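Local structure of USP37 protein (Homo sapiens, 3U12) at residues I26-M31 with S96-D101; S30-I35 with R65-S70. The protein probably acts as a thiol-dependent deubiquitinase that removes ubiquitin from its conjugates, the part described here being its pleckstrin homology (PH) domain. All coordinates share one frame; numbering follows the deposited sequence. Where two conformers were deposited one is given.

Interaction 1: I26-M31 with S96-D101; sequences IRIRSM and SFLSID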
# COMPACT_ATOMS: atom_id res chain seq x y z
N ILE A 26 -8.41 3.31 -3.43
CA ILE A 26 -7.85 2.81 -2.17
C ILE A 26 -8.93 2.59 -1.10
O ILE A 26 -9.78 3.45 -0.91
CB ILE A 26 -6.73 3.77 -1.66
CG1 ILE A 26 -5.48 3.71 -2.59
CG2 ILE A 26 -6.34 3.48 -0.17
CD1 ILE A 26 -4.43 4.85 -2.33
N ARG A 27 -8.85 1.45 -0.39
CA ARG A 27 -9.75 1.11 0.71
C ARG A 27 -8.85 0.64 1.85
O ARG A 27 -7.93 -0.14 1.62
CB ARG A 27 -10.70 -0.02 0.31
CG ARG A 27 -12.12 0.18 0.77
CD ARG A 27 -12.88 -1.13 0.85
NE ARG A 27 -12.65 -1.80 2.13
CZ ARG A 27 -12.15 -3.03 2.26
NH1 ARG A 27 -11.86 -3.75 1.18
NH2 ARG A 27 -11.96 -3.55 3.46
N ILE A 28 -9.07 1.15 3.07
CA ILE A 28 -8.25 0.77 4.21
C ILE A 28 -9.14 0.32 5.39
O ILE A 28 -10.22 0.87 5.59
CB ILE A 28 -7.31 1.96 4.61
CG1 ILE A 28 -6.30 2.29 3.46
CG2 ILE A 28 -6.53 1.68 5.92
CD1 ILE A 28 -5.64 3.59 3.63
N ARG A 29 -8.66 -0.66 6.15
CA ARG A 29 -9.29 -1.14 7.37
C ARG A 29 -8.19 -1.03 8.44
O ARG A 29 -7.20 -1.77 8.38
CB ARG A 29 -9.84 -2.57 7.19
CG ARG A 29 -10.34 -3.23 8.48
CD ARG A 29 -11.11 -4.53 8.23
NE ARG A 29 -10.38 -5.49 7.40
CZ ARG A 29 -9.48 -6.36 7.85
NH1 ARG A 29 -9.17 -6.40 9.14
NH2 ARG A 29 -8.87 -7.20 7.01
N SER A 30 -8.31 -0.05 9.34
CA SER A 30 -7.33 0.18 10.41
C SER A 30 -7.95 0.93 11.56
O SER A 30 -9.00 1.55 11.42
CB SER A 30 -6.10 0.93 9.89
OG SER A 30 -6.42 2.28 9.61
N MSE A 31 -7.28 0.87 12.71
CA MSE A 31 -7.67 1.58 13.92
C MSE A 31 -7.65 3.11 13.65
O MSE A 31 -8.58 3.81 14.07
CB MSE A 31 -6.68 1.24 15.05
CG MSE A 31 -6.92 -0.13 15.67
SE MSE A 31 -8.58 -0.13 16.71
CE MSE A 31 -7.92 0.57 18.43
N SER A 96 -3.73 -3.92 10.28
CA SER A 96 -4.18 -2.92 9.32
C SER A 96 -4.18 -3.60 7.93
O SER A 96 -3.28 -4.40 7.62
CB SER A 96 -3.24 -1.73 9.28
OG SER A 96 -3.05 -1.15 10.55
N PHE A 97 -5.23 -3.36 7.15
CA PHE A 97 -5.39 -3.93 5.82
C PHE A 97 -5.54 -2.78 4.84
O PHE A 97 -6.47 -1.99 4.97
CB PHE A 97 -6.62 -4.82 5.78
CG PHE A 97 -6.82 -5.57 4.48
CD1 PHE A 97 -5.93 -6.56 4.09
CD2 PHE A 97 -7.92 -5.32 3.67
CE1 PHE A 97 -6.11 -7.26 2.90
CE2 PHE A 97 -8.12 -6.03 2.49
CZ PHE A 97 -7.23 -7.01 2.12
N LEU A 98 -4.61 -2.68 3.89
CA LEU A 98 -4.58 -1.64 2.88
C LEU A 98 -4.75 -2.25 1.52
O LEU A 98 -3.98 -3.14 1.13
CB LEU A 98 -3.26 -0.85 2.91
CG LEU A 98 -3.02 0.06 4.14
CD1 LEU A 98 -2.52 -0.74 5.34
CD2 LEU A 98 -1.98 1.09 3.83
N SER A 99 -5.74 -1.76 0.77
CA SER A 99 -6.00 -2.23 -0.58
C SER A 99 -5.92 -1.11 -1.60
O SER A 99 -6.33 0.02 -1.33
CB SER A 99 -7.36 -2.92 -0.65
OG SER A 99 -7.29 -4.12 0.08
N ILE A 100 -5.37 -1.43 -2.77
CA ILE A 100 -5.26 -0.48 -3.88
C ILE A 100 -5.62 -1.27 -5.13
O ILE A 100 -5.10 -2.36 -5.36
CB ILE A 100 -3.91 0.28 -3.95
CG1 ILE A 100 -3.96 1.39 -5.06
CG2 ILE A 100 -2.72 -0.67 -4.13
CD1 ILE A 100 -2.84 2.47 -5.01
N ASP A 101 -6.60 -0.74 -5.88
CA ASP A 101 -7.15 -1.45 -7.02
C ASP A 101 -6.78 -0.80 -8.36
O ASP A 101 -6.28 0.32 -8.38
CB ASP A 101 -8.68 -1.51 -6.85
CG ASP A 101 -9.35 -2.60 -7.67
OD1 ASP A 101 -8.68 -3.61 -7.97
OD2 ASP A 101 -10.53 -2.43 -8.04

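Interaction 2: S30-I35 with R65-S70; sequences SMQTGI and RIFQLS. With SO4 (sulfate ion), chain D.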
# COMPACT_ATOMS: atom_id res chain seq x y z
N SER A 30 -8.31 -0.05 9.34
CA SER A 30 -7.33 0.18 10.41
C SER A 30 -7.95 0.93 11.56
O SER A 30 -9.00 1.55 11.42
CB SER A 30 -6.10 0.93 9.89
OG SER A 30 -6.42 2.28 9.61
N MSE A 31 -7.28 0.87 12.71
CA MSE A 31 -7.67 1.58 13.92
C MSE A 31 -7.65 3.11 13.65
O MSE A 31 -8.58 3.81 14.07
CB MSE A 31 -6.68 1.24 15.05
CG MSE A 31 -6.92 -0.13 15.67
SE MSE A 31 -8.58 -0.13 16.71
CE MSE A 31 -7.92 0.57 18.43
N GLN A 32 -6.60 3.62 12.92
CA GLN A 32 -6.49 5.07 12.67
C GLN A 32 -7.45 5.56 11.58
O GLN A 32 -7.73 6.76 11.53
CB GLN A 32 -5.03 5.50 12.38
CG GLN A 32 -4.47 5.12 11.00
CD GLN A 32 -3.17 5.85 10.67
OE1 GLN A 32 -2.93 6.99 11.08
NE2 GLN A 32 -2.30 5.20 9.91
N THR A 33 -7.93 4.68 10.69
CA THR A 33 -8.86 5.16 9.65
C THR A 33 -10.33 4.64 9.79
O THR A 33 -11.22 5.14 9.10
CB THR A 33 -8.36 4.77 8.26
OG1 THR A 33 -8.47 3.36 8.11
CG2 THR A 33 -6.90 5.23 7.97
N GLY A 34 -10.55 3.58 10.57
CA GLY A 34 -11.83 2.90 10.58
C GLY A 34 -11.87 2.10 9.27
O GLY A 34 -10.81 1.79 8.70
N ILE A 35 -13.06 1.76 8.77
CA ILE A 35 -13.16 1.06 7.47
C ILE A 35 -13.59 2.11 6.45
O ILE A 35 -14.72 2.58 6.51
CB ILE A 35 -14.11 -0.19 7.51
CG1 ILE A 35 -13.58 -1.24 8.51
CG2 ILE A 35 -14.26 -0.79 6.09
CD1 ILE A 35 -14.50 -2.41 8.83
N ARG A 65 -2.03 9.98 5.68
CA ARG A 65 -1.74 9.09 6.79
C ARG A 65 -0.57 8.21 6.43
O ARG A 65 -0.39 7.85 5.25
CB ARG A 65 -2.96 8.23 7.18
CG ARG A 65 -4.15 9.08 7.63
CD ARG A 65 -4.88 8.50 8.82
NE ARG A 65 -5.57 9.55 9.58
CZ ARG A 65 -5.22 9.99 10.78
NH1 ARG A 65 -4.18 9.45 11.42
NH2 ARG A 65 -5.91 10.95 11.38
N ILE A 66 0.22 7.85 7.44
CA ILE A 66 1.41 7.03 7.24
C ILE A 66 1.33 5.73 8.05
O ILE A 66 0.90 5.72 9.20
CB ILE A 66 2.68 7.86 7.52
CG1 ILE A 66 3.95 7.01 7.34
CG2 ILE A 66 2.67 8.56 8.88
CD1 ILE A 66 5.10 7.79 7.05
N PHE A 67 1.81 4.63 7.43
CA PHE A 67 1.81 3.30 7.99
C PHE A 67 3.23 2.81 7.91
O PHE A 67 3.83 2.81 6.82
CB PHE A 67 0.88 2.41 7.13
CG PHE A 67 -0.57 2.85 7.15
CD1 PHE A 67 -1.48 2.21 7.98
CD2 PHE A 67 -1.03 3.87 6.32
CE1 PHE A 67 -2.83 2.59 7.99
CE2 PHE A 67 -2.37 4.27 6.35
CZ PHE A 67 -3.27 3.60 7.16
N GLN A 68 3.78 2.39 9.04
CA GLN A 68 5.13 1.81 9.10
C GLN A 68 5.16 0.48 8.37
O GLN A 68 4.21 -0.29 8.49
CB GLN A 68 5.59 1.62 10.55
CG GLN A 68 7.05 1.14 10.60
CD GLN A 68 7.66 1.17 11.97
OE1 GLN A 68 7.46 2.10 12.75
NE2 GLN A 68 8.44 0.14 12.29
N LEU A 69 6.25 0.21 7.61
CA LEU A 69 6.45 -1.04 6.88
C LEU A 69 7.56 -1.87 7.49
O LEU A 69 7.38 -3.07 7.62
CB LEU A 69 6.73 -0.80 5.39
CG LEU A 69 5.60 -0.14 4.61
CD1 LEU A 69 6.04 0.10 3.17
CD2 LEU A 69 4.31 -0.98 4.65
N SER A 70 8.70 -1.24 7.87
CA SER A 70 9.85 -1.96 8.47
C SER A 70 9.42 -2.67 9.75
O SER A 70 8.78 -2.04 10.62
CB SER A 70 10.98 -0.98 8.79
OG SER A 70 11.54 -0.46 7.61
S SO4 D . 10.60 -0.43 14.97
O1 SO4 D . 11.33 -1.38 15.83
O2 SO4 D . 10.55 0.89 15.62
O3 SO4 D . 11.30 -0.31 13.68
O4 SO4 D . 9.23 -0.94 14.76

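Interaction 1: I26-M31 with S96-D101
Arg27 and Ser99 form a hydrogen-bonded antiparallel pair, as do Arg29 and Phe97 two residues further along strands 25-30 and 97-104. Arg27 N donates to Ser99 O at 3.0 Å and Ser99 N returns the bond to Arg27 O at 2.9 Å; the Arg29-Phe97 pair is closed in the same reciprocal way. The non-hydrogen-bonded pairs alternating with them, Ile26-Ile100 and Ile28-Leu98, turn their side chains to the buried face of the sheet. Ile26 can be traced outward from CB, which stands 3.8 Å from Ser99 O. Its CG2, anti to the backbone N, meets that same Ser99 O at 3.6 Å. CG1, anti to the carbonyl carbon (chi1 -69°), instead runs alongside Ile100, with Ile26 CG1 3.7 Å from Ile100 CG1, and the branch ends with Ile26 CD1 3.9 Å from Ile100 CD1. An alanine here would probably leave a gap beside Ile100, whose CG1 and CD1 would lose this neighbour. On the other face, Arg29 bends at chi3 (52°) in the conformer described; Phe97 CB then lies over one face of the guanidinium, 3.5 Å from Arg29 NH2, and the guanidinium and ring planes are 23° apart, a contact that remains doubtful because a second conformer was modelled. Further along the sheet, strand 97-104 pairs with strand 85-92, Phe97 touching Met89 and Thr91, while strand 25-30 is flanked by strand 39-48; Phe43 of that strand packs on Ile26, Leu98 and Ile100, and Tyr58 and Val56 of strand 51-58 cover Ile28.

Interaction 2: S30-I35 with R65-S70
Gln32 reaches across to Arg65 and Phe67 with both ends of its amide in use. Its CG lies between the backbone N and the carbonyl carbon (chi1 74°), and the chain then runs extended, so that the amide is carried over to strand 65-68. There OE1 accepts a hydrogen bond from Arg65 NH1 at 2.8 Å, the donor standing somewhat out of the amide plane; Arg65 bends at chi2 (-139°) to slide past Gln32, its CD 3.3 Å from Gln32 OE1. At the other end, Gln32 NE2 makes a weak bond to Ile66 O at 3.3 Å and sits over one face of the Phe67 ring, 3.2 Å above its plane and offset toward the rim. Amide and ring planes are 65° apart, and Ser30 OG lies at the ring's edge, in its plane. The loop that presents Gln32 links strands 25-30 and 34-35 of a tight hairpin, with Thr33 and Gly34 both facing Ser30 in a classic beta bulge. Inside it, Ser30 OG donates to Thr33 OG1 at 2.8 Å, and Thr33 OG1 donates in turn to Gly34 O, which Ser30 N reaches from the opposite face. With OG1 so held, Thr33 CG2 lies 3.9 Å from Arg65 CD and at the edge of the Phe67 ring. Beyond the contact, Gln68 NE2 holds Ser70 O and an oxygen of a sulfate ion, probably from the crystallisation liquor.

In the fold
Interactions 1 and 2 lie about 8 Å apart, centre to centre, and share Ser30 and Met31, where strand 25-30 gives way to the turn before strand 34-35. Along the chain, 26-31 runs straight into 30-35, followed by 65-70 and finally by 96-101, just ahead of helix 105-119. Strand 25-30 of the PH domain thus joins strand 97-104 through its backbone, while its following turn meets strand 65-68 mainly through side chains, with no backbone-to-backbone hydrogen bond. The two contacts pack directly on each other: Ile28 touches Thr33 and Phe67, and Leu98 touches Phe67. Phe67 therefore continues the apolar interior behind the 25-30/97-104 pairing to where the surface turn covers it.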